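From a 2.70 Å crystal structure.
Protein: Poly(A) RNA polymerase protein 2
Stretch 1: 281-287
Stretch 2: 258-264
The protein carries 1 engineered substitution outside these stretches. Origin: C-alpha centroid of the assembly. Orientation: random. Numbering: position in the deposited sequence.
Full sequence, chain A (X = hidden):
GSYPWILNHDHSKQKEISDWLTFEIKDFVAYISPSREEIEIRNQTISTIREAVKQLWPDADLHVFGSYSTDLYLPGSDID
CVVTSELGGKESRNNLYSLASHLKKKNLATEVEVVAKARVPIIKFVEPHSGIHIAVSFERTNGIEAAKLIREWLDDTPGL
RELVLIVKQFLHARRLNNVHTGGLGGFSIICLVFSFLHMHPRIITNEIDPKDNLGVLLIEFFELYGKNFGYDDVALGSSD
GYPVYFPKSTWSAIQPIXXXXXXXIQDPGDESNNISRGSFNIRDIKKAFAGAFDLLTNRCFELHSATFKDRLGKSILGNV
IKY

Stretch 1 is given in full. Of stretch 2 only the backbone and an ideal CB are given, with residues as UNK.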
# COMPACT_ATOMS: atom_id res chain seq x y z
N ASN A 281 0.98 14.60 -6.31
CA ASN A 281 -0.44 14.50 -6.57
C ASN A 281 -1.20 14.07 -5.34
O ASN A 281 -2.26 13.47 -5.41
CB ASN A 281 -0.72 13.54 -7.72
CG ASN A 281 -2.03 13.84 -8.40
OD1 ASN A 281 -2.59 12.98 -9.07
ND2 ASN A 281 -2.52 15.06 -8.24
N ILE A 282 -0.63 14.41 -4.19
CA ILE A 282 -1.15 13.96 -2.92
C ILE A 282 -2.58 14.44 -2.69
O ILE A 282 -3.35 13.79 -1.99
CB ILE A 282 -0.23 14.42 -1.78
CG1 ILE A 282 -0.78 13.97 -0.43
CG2 ILE A 282 0.00 15.94 -1.86
CD1 ILE A 282 -0.60 12.50 -0.19
N ARG A 283 -2.95 15.56 -3.29
CA ARG A 283 -4.31 16.07 -3.13
C ARG A 283 -5.35 15.09 -3.65
O ARG A 283 -6.35 14.82 -2.98
CB ARG A 283 -4.46 17.40 -3.86
CG ARG A 283 -3.38 18.40 -3.53
CD ARG A 283 -3.72 19.76 -4.08
NE ARG A 283 -2.78 20.78 -3.63
CZ ARG A 283 -2.89 21.44 -2.49
NH1 ARG A 283 -3.91 21.20 -1.68
NH2 ARG A 283 -1.99 22.35 -2.15
N ASP A 284 -5.13 14.57 -4.85
CA ASP A 284 -6.04 13.60 -5.46
C ASP A 284 -5.95 12.25 -4.78
O ASP A 284 -6.90 11.48 -4.77
CB ASP A 284 -5.75 13.46 -6.95
CG ASP A 284 -6.33 14.60 -7.76
OD1 ASP A 284 -6.69 15.63 -7.16
OD2 ASP A 284 -6.43 14.46 -9.00
N ILE A 285 -4.79 11.95 -4.21
CA ILE A 285 -4.61 10.70 -3.49
C ILE A 285 -5.57 10.66 -2.30
O ILE A 285 -6.29 9.69 -2.11
CB ILE A 285 -3.15 10.51 -3.04
CG1 ILE A 285 -2.25 10.36 -4.26
CG2 ILE A 285 -3.03 9.31 -2.12
CD1 ILE A 285 -0.78 10.47 -3.96
N LYS A 286 -5.59 11.74 -1.52
CA LYS A 286 -6.49 11.85 -0.38
C LYS A 286 -7.94 11.78 -0.80
O LYS A 286 -8.75 11.11 -0.15
CB LYS A 286 -6.24 13.16 0.38
CG LYS A 286 -7.23 13.41 1.51
CD LYS A 286 -6.86 14.65 2.30
CE LYS A 286 -7.83 14.89 3.46
NZ LYS A 286 -7.56 16.19 4.14
N LYS A 287 -8.29 12.47 -1.88
CA LYS A 287 -9.64 12.36 -2.44
C LYS A 287 -10.00 10.90 -2.73
O LYS A 287 -11.11 10.47 -2.45
CB LYS A 287 -9.80 13.21 -3.71
CG LYS A 287 -10.51 14.53 -3.47
CD LYS A 287 -9.60 15.73 -3.68
CE LYS A 287 -9.54 16.12 -5.15
NZ LYS A 287 -9.15 17.55 -5.35
N UNK A 258 8.57 24.66 0.57
CA UNK A 258 7.97 25.43 -0.50
C UNK A 258 6.49 25.07 -0.66
O UNK A 258 5.65 25.94 -0.89
CB UNK A 258 8.72 25.20 -1.81
N UNK A 259 6.19 23.78 -0.53
CA UNK A 259 4.82 23.28 -0.67
C UNK A 259 4.33 22.56 0.58
O UNK A 259 4.72 21.42 0.83
CB UNK A 259 4.73 22.34 -1.87
N UNK A 260 3.47 23.22 1.36
CA UNK A 260 2.93 22.73 2.64
C UNK A 260 2.16 21.41 2.52
O UNK A 260 2.42 20.48 3.29
CB UNK A 260 2.01 23.79 3.24
N UNK A 261 1.23 21.33 1.57
CA UNK A 261 0.35 20.16 1.47
C UNK A 261 0.97 19.01 0.68
O UNK A 261 0.83 18.93 -0.54
CB UNK A 261 -0.97 20.56 0.82
N UNK A 262 1.63 18.11 1.39
CA UNK A 262 2.30 17.00 0.76
C UNK A 262 2.72 15.96 1.80
O UNK A 262 2.99 16.29 2.95
CB UNK A 262 3.51 17.49 -0.03
N UNK A 263 2.78 14.70 1.38
CA UNK A 263 3.12 13.61 2.27
C UNK A 263 4.58 13.70 2.69
O UNK A 263 5.46 13.83 1.85
CB UNK A 263 2.84 12.26 1.60
N UNK A 264 4.82 13.62 4.00
CA UNK A 264 6.18 13.66 4.52
C UNK A 264 6.49 12.43 5.35
O UNK A 264 5.99 12.26 6.46
CB UNK A 264 6.39 14.92 5.36

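Stretch 1 enters a helix at Ile282, and the side chains of Ile282, Arg283 and Lys286 form the surface that the irregular second stretch meets. No hydrogen bond joins the two stretches; they meet by van der Waals packing, which includes an arginine lying against an aromatic ring.

Position 258 has nothing of stretch 1 within 5.5 Å of its ideal CB, and its backbone angles (-63/-40) suit almost any residue. It is Lys258, whose long chain stays far from the helix.

At position 259 the CB points toward stretch 1 but is still distant from it. The guanidinium of Arg283 lies in that direction, so a polar or acidic side chain of moderate length would be reasonable. The residue is Asn259. Its OD1 stops 4.4 Å from Arg283 NH2, too far for a hydrogen bond, and instead accepts a weak one from the backbone N of position 261 (3.2 Å), a contact local to stretch 2.

Position 260 points sideways, with no partner near its CB. A phi of -59° is compatible with proline, though many residues would fit. Pro260 occupies it, and its ring restricts phi to near that value without touching the helix.

Position 261 is the most informative. Its CB points toward stretch 1 and lies 3.6 Å from Arg283 NH2 and 5.4 Å from Ile282 CG2, with the aliphatic chain of Lys286 farther along the helix. An acid could answer the arginine, but a long apolar or aromatic group could reach all three residues. Phe261 does so. With chi1 at t, the ring extends along the helix: CD2 lies over one face of the Arg283 guanidinium, 3.3 Å from NH1, and packs 4.0 Å from Ile282 CG2. Farther out, CZ is 4.2 Å from Lys286 CD, which meets the ring at its edge. An aromatic suits this setting because its carbons can lie against the planar guanidinium and also pack against methyl and methylene groups.

At position 262, with backbone angles of -168/150, the CB points sideways, 4.3 Å from Ile282 CG2, and the CA of this residue is 3.6 Å from the same methyl. Stretch 1 offers no polar partner here, so a small residue, polar or not, would be among those that suit it. Ser262, with chi1 at p, directs OG to Asn259 O in a weak 3.3 Å hydrogen bond.

Position 263 also points sideways, yet its CB is 3.9 Å from Ile282 CD1, which favours an aliphatic residue. Leu263 makes this apolar contact through CB.

Position 264 is out of reach, and stretch 1 sets no preference there. It is Ala264.

Stretch 2, residues 258-264: KNPFSLA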
# COMPACT_ATOMS: atom_id res chain seq x y z
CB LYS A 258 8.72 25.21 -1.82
CG LYS A 258 10.22 25.43 -1.71
CD LYS A 258 10.94 25.19 -3.04
CE LYS A 258 12.45 25.25 -2.88
NZ LYS A 258 13.00 24.07 -2.16
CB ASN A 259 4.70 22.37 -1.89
CG ASN A 259 3.34 21.71 -2.01
OD1 ASN A 259 2.38 22.13 -1.36
ND2 ASN A 259 3.26 20.67 -2.83
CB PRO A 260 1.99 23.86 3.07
CG PRO A 260 1.71 24.62 1.80
CD PRO A 260 3.02 24.60 1.10
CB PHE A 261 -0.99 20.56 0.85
CG PHE A 261 -2.03 19.47 0.92
CD1 PHE A 261 -2.72 19.24 2.10
CD2 PHE A 261 -2.33 18.70 -0.18
CE1 PHE A 261 -3.68 18.25 2.17
CE2 PHE A 261 -3.29 17.71 -0.11
CZ PHE A 261 -3.96 17.48 1.07
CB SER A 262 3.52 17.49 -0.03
OG SER A 262 4.47 18.10 0.82
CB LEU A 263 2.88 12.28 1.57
CG LEU A 263 2.42 11.09 2.42
CD1 LEU A 263 2.83 9.79 1.75
CD2 LEU A 263 3.00 11.17 3.81
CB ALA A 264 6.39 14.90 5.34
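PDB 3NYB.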